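Local coordinates for protein chitinase (PDB 5XSW) that probably hydrolyses chitin as an endochitinase, this piece pairing an N-terminal beta-strand domain with a mostly helical domain whose pocket holds a bound glycan, at residues N126-L132 against R433-L438; K186-G191 against D401-F405. All coordinates share one frame. Residues are numbered along the deposited sequence.

Contact 1. Residues N126-L132 against R433-L438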
ATOM      1  N   ASN A 126     -41.765   2.196  15.854  1.00 48.82           N
ATOM      2  CA  ASN A 126     -42.883   1.290  15.698  1.00 45.77           C
ATOM      3  C   ASN A 126     -43.441   1.290  14.291  1.00 51.10           C
ATOM      4  O   ASN A 126     -44.647   1.388  14.101  1.00 41.86           O
ATOM      5  CB  ASN A 126     -43.970   1.607  16.740  1.00 60.28           C
ATOM      6  CG  ASN A 126     -43.556   1.176  18.161  1.00 74.72           C
ATOM      7  OD1 ASN A 126     -42.826   0.176  18.350  1.00 74.60           O
ATOM      8  ND2 ASN A 126     -44.007   1.932  19.162  1.00 83.49           N
ATOM      9  N   PHE A 127     -42.564   1.124  13.302  1.00 36.16           N
ATOM     10  CA  PHE A 127     -43.027   0.898  11.946  1.00 32.48           C
ATOM     11  C   PHE A 127     -43.720  -0.443  11.796  1.00 31.12           C
ATOM     12  O   PHE A 127     -43.565  -1.350  12.618  1.00 38.66           O
ATOM     13  CB  PHE A 127     -41.854   0.970  10.940  1.00 33.25           C
ATOM     14  CG  PHE A 127     -40.698   0.037  11.287  1.00 31.46           C
ATOM     15  CD1 PHE A 127     -40.667  -1.266  10.828  1.00 33.45           C
ATOM     16  CD2 PHE A 127     -39.641   0.495  12.087  1.00 35.42           C
ATOM     17  CE1 PHE A 127     -39.580  -2.118  11.138  1.00 29.96           C
ATOM     18  CE2 PHE A 127     -38.565  -0.356  12.408  1.00 36.97           C
ATOM     19  CZ  PHE A 127     -38.549  -1.650  11.935  1.00 25.40           C
ATOM     20  N   THR A 128     -44.458  -0.590  10.708  1.00 32.26           N
ATOM     21  CA  THR A 128     -45.221  -1.809  10.439  1.00 33.38           C
ATOM     22  C   THR A 128     -44.768  -2.493   9.166  1.00 32.19           C
ATOM     23  O   THR A 128     -43.928  -1.954   8.451  1.00 37.33           O
ATOM     24  CB  THR A 128     -46.743  -1.477  10.283  1.00 40.79           C
ATOM     25  OG1 THR A 128     -46.931  -0.821   9.032  1.00 43.71           O
ATOM     26  CG2 THR A 128     -47.198  -0.527  11.387  1.00 43.23           C
ATOM     27  N   LEU A 129     -45.369  -3.629   8.830  1.00 33.93           N
ATOM     28  CA  LEU A 129     -44.939  -4.400   7.661  1.00 38.09           C
ATOM     29  C   LEU A 129     -45.056  -3.599   6.366  1.00 45.49           C
ATOM     30  O   LEU A 129     -44.208  -3.716   5.450  1.00 35.26           O
ATOM     31  CB  LEU A 129     -45.742  -5.699   7.549  1.00 31.53           C
ATOM     32  CG  LEU A 129     -45.408  -6.693   6.447  1.00 36.69           C
ATOM     33  CD1 LEU A 129     -43.930  -7.131   6.628  1.00 35.57           C
ATOM     34  CD2 LEU A 129     -46.315  -7.915   6.471  1.00 36.28           C
ATOM     35  N   SER A 130     -46.110  -2.784   6.286  1.00 38.09           N
ATOM     36  CA  SER A 130     -46.345  -1.924   5.125  1.00 34.14           C
ATOM     37  C   SER A 130     -45.322  -0.819   5.031  1.00 31.75           C
ATOM     38  O   SER A 130     -45.126  -0.276   3.975  1.00 37.29           O
ATOM     39  CB  SER A 130     -47.751  -1.271   5.180  1.00 41.67           C
ATOM     40  OG  SER A 130     -48.723  -2.285   5.213  1.00 61.91           O
ATOM     41  N   ASP A 131     -44.717  -0.452   6.150  1.00 28.32           N
ATOM     42  CA  ASP A 131     -43.666   0.521   6.134  1.00 31.24           C
ATOM     43  C   ASP A 131     -42.361  -0.106   5.534  1.00 37.23           C
ATOM     44  O   ASP A 131     -41.411   0.616   5.250  1.00 34.28           O
ATOM     45  CB  ASP A 131     -43.375   1.058   7.532  1.00 30.59           C
ATOM     46  CG  ASP A 131     -44.511   1.929   8.065  1.00 41.86           C
ATOM     47  OD1 ASP A 131     -45.185   2.534   7.226  1.00 43.59           O
ATOM     48  OD2 ASP A 131     -44.695   2.004   9.300  1.00 37.98           O
ATOM     49  N   LEU A 132     -42.350  -1.419   5.362  1.00 35.97           N
ATOM     50  CA  LEU A 132     -41.170  -2.110   4.839  1.00 33.04           C
ATOM     51  C   LEU A 132     -41.371  -2.519   3.417  1.00 31.53           C
ATOM     52  O   LEU A 132     -40.444  -2.470   2.649  1.00 34.49           O
ATOM     53  CB  LEU A 132     -40.823  -3.375   5.679  1.00 30.38           C
ATOM     54  CG  LEU A 132     -40.418  -3.132   7.118  1.00 33.61           C
ATOM     55  CD1 LEU A 132     -40.317  -4.467   7.911  1.00 32.55           C
ATOM     56  CD2 LEU A 132     -39.085  -2.359   7.249  1.00 33.93           C
ATOM     57  N   ARG A 433     -36.755  -5.593  14.852  1.00 33.10           N
ATOM     58  CA  ARG A 433     -38.197  -5.452  14.541  1.00 34.44           C
ATOM     59  C   ARG A 433     -38.471  -5.753  13.089  1.00 31.55           C
ATOM     60  O   ARG A 433     -39.433  -6.463  12.748  1.00 31.98           O
ATOM     61  CB  ARG A 433     -38.716  -4.039  14.887  1.00 35.41           C
ATOM     62  CG  ARG A 433     -40.230  -3.894  14.621  1.00 35.44           C
ATOM     63  CD  ARG A 433     -40.781  -2.544  15.078  1.00 38.70           C
ATOM     64  NE  ARG A 433     -42.189  -2.355  14.685  1.00 42.20           N
ATOM     65  CZ  ARG A 433     -43.236  -2.727  15.425  1.00 43.63           C
ATOM     66  NH1 ARG A 433     -43.046  -3.311  16.606  1.00 35.21           N
ATOM     67  NH2 ARG A 433     -44.471  -2.508  14.989  1.00 37.00           N
ATOM     68  N   ALA A 434     -37.604  -5.252  12.193  1.00 29.35           N
ATOM     69  CA  ALA A 434     -37.825  -5.561  10.777  1.00 26.57           C
ATOM     70  C   ALA A 434     -37.679  -7.063  10.500  1.00 26.78           C
ATOM     71  O   ALA A 434     -38.434  -7.679   9.722  1.00 28.06           O
ATOM     72  CB  ALA A 434     -36.812  -4.708   9.875  1.00 28.45           C
ATOM     73  N   TYR A 435     -36.652  -7.655  11.101  1.00 29.92           N
ATOM     74  CA  TYR A 435     -36.496  -9.111  10.967  1.00 32.01           C
ATOM     75  C   TYR A 435     -37.812  -9.874  11.411  1.00 28.28           C
ATOM     76  O   TYR A 435     -38.355 -10.742  10.707  1.00 28.98           O
ATOM     77  CB  TYR A 435     -35.297  -9.567  11.801  1.00 28.20           C
ATOM     78  CG  TYR A 435     -35.265 -11.051  11.964  1.00 35.85           C
ATOM     79  CD1 TYR A 435     -34.607 -11.855  11.017  1.00 30.49           C
ATOM     80  CD2 TYR A 435     -35.945 -11.674  13.036  1.00 30.62           C
ATOM     81  CE1 TYR A 435     -34.605 -13.226  11.125  1.00 28.87           C
ATOM     82  CE2 TYR A 435     -35.964 -13.048  13.143  1.00 31.27           C
ATOM     83  CZ  TYR A 435     -35.292 -13.817  12.191  1.00 33.39           C
ATOM     84  OH  TYR A 435     -35.280 -15.187  12.292  1.00 29.34           O
ATOM     85  N   ASP A 436     -38.296  -9.502  12.586  1.00 30.82           N
ATOM     86  CA  ASP A 436     -39.533 -10.122  13.151  1.00 34.30           C
ATOM     87  C   ASP A 436     -40.707  -9.987  12.174  1.00 33.02           C
ATOM     88  O   ASP A 436     -41.338 -10.995  11.823  1.00 33.86           O
ATOM     89  CB  ASP A 436     -39.862  -9.491  14.514  1.00 38.05           C
ATOM     90  CG  ASP A 436     -38.902  -9.914  15.597  1.00 42.01           C
ATOM     91  OD1 ASP A 436     -38.338 -11.023  15.440  1.00 40.14           O
ATOM     92  OD2 ASP A 436     -38.700  -9.145  16.580  1.00 42.49           O
ATOM     93  N   LEU A 437     -40.958  -8.780  11.646  1.00 29.90           N
ATOM     94  CA  LEU A 437     -42.073  -8.637  10.711  1.00 27.52           C
ATOM     95  C   LEU A 437     -41.891  -9.383   9.425  1.00 33.27           C
ATOM     96  O   LEU A 437     -42.834  -9.966   8.852  1.00 27.82           O
ATOM     97  CB  LEU A 437     -42.329  -7.140  10.399  1.00 31.17           C
ATOM     98  CG  LEU A 437     -42.622  -6.352  11.688  1.00 39.64           C
ATOM     99  CD1 LEU A 437     -42.700  -4.803  11.486  1.00 36.19           C
ATOM    100  CD2 LEU A 437     -43.925  -6.899  12.340  1.00 38.34           C
ATOM    101  N   LEU A 438     -40.673  -9.340   8.899  1.00 34.91           N
ATOM    102  CA  LEU A 438     -40.425 -10.018   7.618  1.00 26.95           C
ATOM    103  C   LEU A 438     -40.413 -11.508   7.782  1.00 25.10           C
ATOM    104  O   LEU A 438     -40.757 -12.236   6.846  1.00 29.37           O
ATOM    105  CB  LEU A 438     -39.080  -9.533   6.997  1.00 27.24           C
ATOM    106  CG  LEU A 438     -39.094  -8.062   6.571  1.00 28.93           C
ATOM    107  CD1 LEU A 438     -37.660  -7.601   6.094  1.00 26.82           C
ATOM    108  CD2 LEU A 438     -40.128  -7.801   5.467  1.00 30.98           C
TER
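A loop that leads toward helix 136-139 lies along one flank of helix 421-439, and the fit can be followed through the side-chain conformations. Arg433 runs out from the helix extended through chi3 (t, t, t), and chi4 near 89° turns the guanidinium so that NE and NH2 face the loop. Both donate to the carbonyl O of Phe127, at 2.7 Å from NE and 2.8 Å from NH2, sharing one acceptor. Arginine suits the place because its long aliphatic stem also packs: its CD lies 4.0 Å from the centroid of the Phe127 ring, over the face, in a CH-pi contact. The p chi1 of Phe127 lets the ring reach the helix, where its CE1 lies 4.0 Å from Ala434 CB, and small Ala434 leaves room for it; Trp122 meets the same ring.

Farther along, Leu132 (m, t) brings CD1 within 4.0 Å of Ala434 CB and 4.0 Å of Leu438 CG. Leu129 takes t, p instead and sets CD1 4.1 Å from Leu437 CB. Leu437 and Leu438 share the m, t rotamer of Leu132, and Leu132 and Ala434 continue the packing onto Val459 of helix 449-461. The loop holds its own shape, since Asp131 OD2 accepts from Thr128 N at 3.0 Å while Asp131 N donates to Thr128 O at 2.9 Å. The chemistry implies leucine, alanine and phenylalanine packing combined with a charged side chain that, at the exposed margin, gives two hydrogen bonds to a loop carbonyl.

Contact 2. Residues K186-G191 against D401-F405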
ATOM      1  N   LYS A 186     -23.354 -18.212   4.022  1.00 26.29           N
ATOM      2  CA  LYS A 186     -24.311 -17.124   4.009  1.00 23.28           C
ATOM      3  C   LYS A 186     -23.695 -15.885   4.589  1.00 24.90           C
ATOM      4  O   LYS A 186     -24.228 -14.791   4.377  1.00 24.28           O
ATOM      5  CB  LYS A 186     -25.564 -17.541   4.824  1.00 26.77           C
ATOM      6  CG  LYS A 186     -25.219 -17.755   6.307  1.00 23.89           C
ATOM      7  CD  LYS A 186     -26.493 -18.158   7.115  1.00 31.37           C
ATOM      8  CE  LYS A 186     -26.993 -19.549   6.830  1.00 42.29           C
ATOM      9  NZ  LYS A 186     -27.898 -19.953   7.978  1.00 50.33           N
ATOM     10  N   TYR A 187     -22.624 -16.018   5.395  1.00 21.17           N
ATOM     11  CA  TYR A 187     -22.040 -14.802   5.974  1.00 21.82           C
ATOM     12  C   TYR A 187     -21.307 -14.036   4.866  1.00 23.24           C
ATOM     13  O   TYR A 187     -21.363 -12.812   4.777  1.00 20.13           O
ATOM     14  CB  TYR A 187     -21.098 -15.124   7.158  1.00 22.41           C
ATOM     15  CG  TYR A 187     -21.852 -15.948   8.166  1.00 27.27           C
ATOM     16  CD1 TYR A 187     -22.952 -15.412   8.825  1.00 26.83           C
ATOM     17  CD2 TYR A 187     -21.520 -17.285   8.402  1.00 27.57           C
ATOM     18  CE1 TYR A 187     -23.700 -16.195   9.723  1.00 27.64           C
ATOM     19  CE2 TYR A 187     -22.267 -18.066   9.279  1.00 38.64           C
ATOM     20  CZ  TYR A 187     -23.343 -17.502   9.950  1.00 30.11           C
ATOM     21  OH  TYR A 187     -24.090 -18.278  10.814  1.00 38.99           O
ATOM     22  N   PHE A 188     -20.624 -14.791   4.032  1.00 21.61           N
ATOM     23  CA  PHE A 188     -20.030 -14.243   2.810  1.00 24.00           C
ATOM     24  C   PHE A 188     -21.117 -13.598   1.932  1.00 24.26           C
ATOM     25  O   PHE A 188     -20.933 -12.480   1.390  1.00 21.55           O
ATOM     26  CB  PHE A 188     -19.319 -15.363   2.013  1.00 18.85           C
ATOM     27  CG  PHE A 188     -18.771 -14.881   0.661  1.00 20.89           C
ATOM     28  CD1 PHE A 188     -17.729 -13.951   0.615  1.00 21.75           C
ATOM     29  CD2 PHE A 188     -19.283 -15.363  -0.522  1.00 21.43           C
ATOM     30  CE1 PHE A 188     -17.201 -13.500  -0.666  1.00 19.83           C
ATOM     31  CE2 PHE A 188     -18.795 -14.904  -1.779  1.00 22.22           C
ATOM     32  CZ  PHE A 188     -17.737 -13.980  -1.811  1.00 20.33           C
ATOM     33  N   ALA A 189     -22.246 -14.298   1.780  1.00 21.61           N
ATOM     34  CA  ALA A 189     -23.350 -13.726   0.961  1.00 24.64           C
ATOM     35  C   ALA A 189     -23.817 -12.393   1.574  1.00 24.91           C
ATOM     36  O   ALA A 189     -24.067 -11.391   0.865  1.00 23.82           O
ATOM     37  CB  ALA A 189     -24.547 -14.731   0.851  1.00 20.24           C
ATOM     38  N   MET A 190     -23.943 -12.343   2.902  1.00 20.44           N
ATOM     39  CA  MET A 190     -24.326 -11.063   3.504  1.00 21.27           C
ATOM     40  C   MET A 190     -23.282  -9.962   3.298  1.00 24.19           C
ATOM     41  O   MET A 190     -23.637  -8.795   3.180  1.00 22.17           O
ATOM     42  CB  MET A 190     -24.629 -11.221   5.022  1.00 21.61           C
ATOM     43  CG  MET A 190     -25.938 -12.011   5.220  1.00 23.95           C
ATOM     44  SD  MET A 190     -26.369 -12.087   7.005  1.00 30.59           S
ATOM     45  CE  MET A 190     -25.337 -13.364   7.484  1.00 19.19           C
ATOM     46  N   GLY A 191     -21.991 -10.311   3.285  1.00 24.99           N
ATOM     47  CA  GLY A 191     -20.970  -9.310   2.985  1.00 19.35           C
ATOM     48  C   GLY A 191     -21.089  -8.789   1.547  1.00 20.19           C
ATOM     49  O   GLY A 191     -20.913  -7.588   1.332  1.00 22.47           O
ATOM     50  N   ASP A 401     -27.937 -15.146  12.986  1.00 24.24           N
ATOM     51  CA  ASP A 401     -27.162 -14.780  11.767  1.00 28.76           C
ATOM     52  C   ASP A 401     -27.043 -13.269  11.575  1.00 30.36           C
ATOM     53  O   ASP A 401     -25.950 -12.742  11.282  1.00 31.49           O
ATOM     54  CB  ASP A 401     -27.821 -15.358  10.514  1.00 24.88           C
ATOM     55  CG  ASP A 401     -27.783 -16.866  10.460  1.00 28.60           C
ATOM     56  OD1 ASP A 401     -26.916 -17.488  11.125  1.00 31.89           O
ATOM     57  OD2 ASP A 401     -28.613 -17.429   9.739  1.00 26.84           O
ATOM     58  N   ILE A 402     -28.178 -12.567  11.719  1.00 30.33           N
ATOM     59  CA  ILE A 402     -28.251 -11.120  11.509  1.00 29.08           C
ATOM     60  C   ILE A 402     -27.484 -10.395  12.593  1.00 31.82           C
ATOM     61  O   ILE A 402     -26.706  -9.467  12.342  1.00 26.89           O
ATOM     62  CB  ILE A 402     -29.736 -10.610  11.501  1.00 32.71           C
ATOM     63  CG1 ILE A 402     -30.549 -11.322  10.420  1.00 32.74           C
ATOM     64  CG2 ILE A 402     -29.804  -9.103  11.312  1.00 27.27           C
ATOM     65  CD1 ILE A 402     -30.129 -11.090   9.032  1.00 32.50           C
ATOM     66  N   GLU A 403     -27.685 -10.848  13.825  1.00 32.69           N
ATOM     67  CA  GLU A 403     -26.994 -10.257  14.942  1.00 27.45           C
ATOM     68  C   GLU A 403     -25.479 -10.381  14.797  1.00 26.17           C
ATOM     69  O   GLU A 403     -24.712  -9.458  15.110  1.00 29.06           O
ATOM     70  CB  GLU A 403     -27.468 -10.947  16.250  1.00 30.61           C
ATOM     71  CG  GLU A 403     -26.600 -10.568  17.431  1.00 34.36           C
ATOM     72  CD  GLU A 403     -26.796  -9.126  17.900  1.00 49.24           C
ATOM     73  OE1 GLU A 403     -27.918  -8.597  17.729  1.00 55.24           O
ATOM     74  OE2 GLU A 403     -25.830  -8.516  18.447  1.00 52.70           O
ATOM     75  N   TYR A 404     -25.059 -11.572  14.416  1.00 24.07           N
ATOM     76  CA  TYR A 404     -23.638 -11.860  14.222  1.00 28.57           C
ATOM     77  C   TYR A 404     -23.063 -10.925  13.130  1.00 26.53           C
ATOM     78  O   TYR A 404     -22.039 -10.237  13.298  1.00 26.06           O
ATOM     79  CB  TYR A 404     -23.490 -13.341  13.820  1.00 27.65           C
ATOM     80  CG  TYR A 404     -22.085 -13.649  13.337  1.00 33.61           C
ATOM     81  CD1 TYR A 404     -20.977 -13.448  14.161  1.00 28.97           C
ATOM     82  CD2 TYR A 404     -21.875 -14.112  12.049  1.00 31.96           C
ATOM     83  CE1 TYR A 404     -19.680 -13.716  13.685  1.00 34.44           C
ATOM     84  CE2 TYR A 404     -20.611 -14.389  11.586  1.00 30.91           C
ATOM     85  CZ  TYR A 404     -19.525 -14.191  12.399  1.00 28.73           C
ATOM     86  OH  TYR A 404     -18.279 -14.472  11.852  1.00 36.21           O
ATOM     87  N   PHE A 405     -23.762 -10.891  12.007  1.00 28.52           N
ATOM     88  CA  PHE A 405     -23.363 -10.017  10.899  1.00 25.69           C
ATOM     89  C   PHE A 405     -23.133  -8.584  11.363  1.00 29.54           C
ATOM     90  O   PHE A 405     -22.052  -8.014  11.135  1.00 24.15           O
ATOM     91  CB  PHE A 405     -24.399 -10.070   9.783  1.00 24.00           C
ATOM     92  CG  PHE A 405     -24.039  -9.171   8.624  1.00 24.15           C
ATOM     93  CD1 PHE A 405     -23.064  -9.571   7.704  1.00 25.25           C
ATOM     94  CD2 PHE A 405     -24.622  -7.910   8.490  1.00 25.24           C
ATOM     95  CE1 PHE A 405     -22.685  -8.724   6.655  1.00 24.30           C
ATOM     96  CE2 PHE A 405     -24.244  -7.063   7.430  1.00 27.89           C
ATOM     97  CZ  PHE A 405     -23.292  -7.491   6.515  1.00 26.34           C
TER
HETATM   98  O   HOH W   1     -27.004 -20.233  10.742  1.00 50.44           O
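Tyr404 turns the edge of its ring onto the face of Tyr187, a T-shaped pair with centroids 5.1 Å apart and planes at 86°. Tyrosine serves well here because the ring of Tyr187 can pack while its tip stays polar: Tyr187 OH donates to Asp401 OD1 at 3.0 Å. Asp401 also forms a salt bridge through OD2 to Lys186 NZ, 3.2 Å away, and a water accepts from Lys186 NZ and donates to Asp401 OD1. Both charges have further partners, Asp401 OD2 at Thr398 N and Lys186 NZ at Asn396 O, while a glycerol, probably from the crystallisation liquor, binds Asp401 and Tyr187.

Deeper in, flexible Met190 fills the gap between helices 186-199 and 399-412. Its CB lies 3.5 Å from Phe405 CD1, and its SD sits obliquely 4.7 Å from the Phe405 ring centroid, a Met-aromatic contact. Phe405 CE1 lies 3.8 Å from Gly191 N, packing against the backbone. The axes of segments 186-191 and 401-405 approach to 10.9 Å and cross at -57°. A polar cluster of Lys186, Asp401 and the Tyr187 hydroxyl, adjoined by the T-shaped pair, and apolar Met190 on Phe405 imply helices fixed by directional bonds and close fit.

In the fold
From the N terminus the chain first builds the beta-strand domain, ending with strand 98-104, and then enters the loop holding 126-132, the first half of contact 1. Helix 186-199 follows, supplying 186-191 for contact 2, and leads on to helix 203-214, whose end contributes Lys212, Glu213 and Asn214 to the glycan pocket. Some 210 residues after 186-191, helix 399-412 returns to close contact 2, and the next helix, 421-439, closes contact 1, so the smaller loop sits within the larger. The centres of the two contacts lie about 20 Å apart, and Tyr435 packs on Ile402 between them. Helix 449-461 touches both, joining the early loop and helix 186-199 to the late helices.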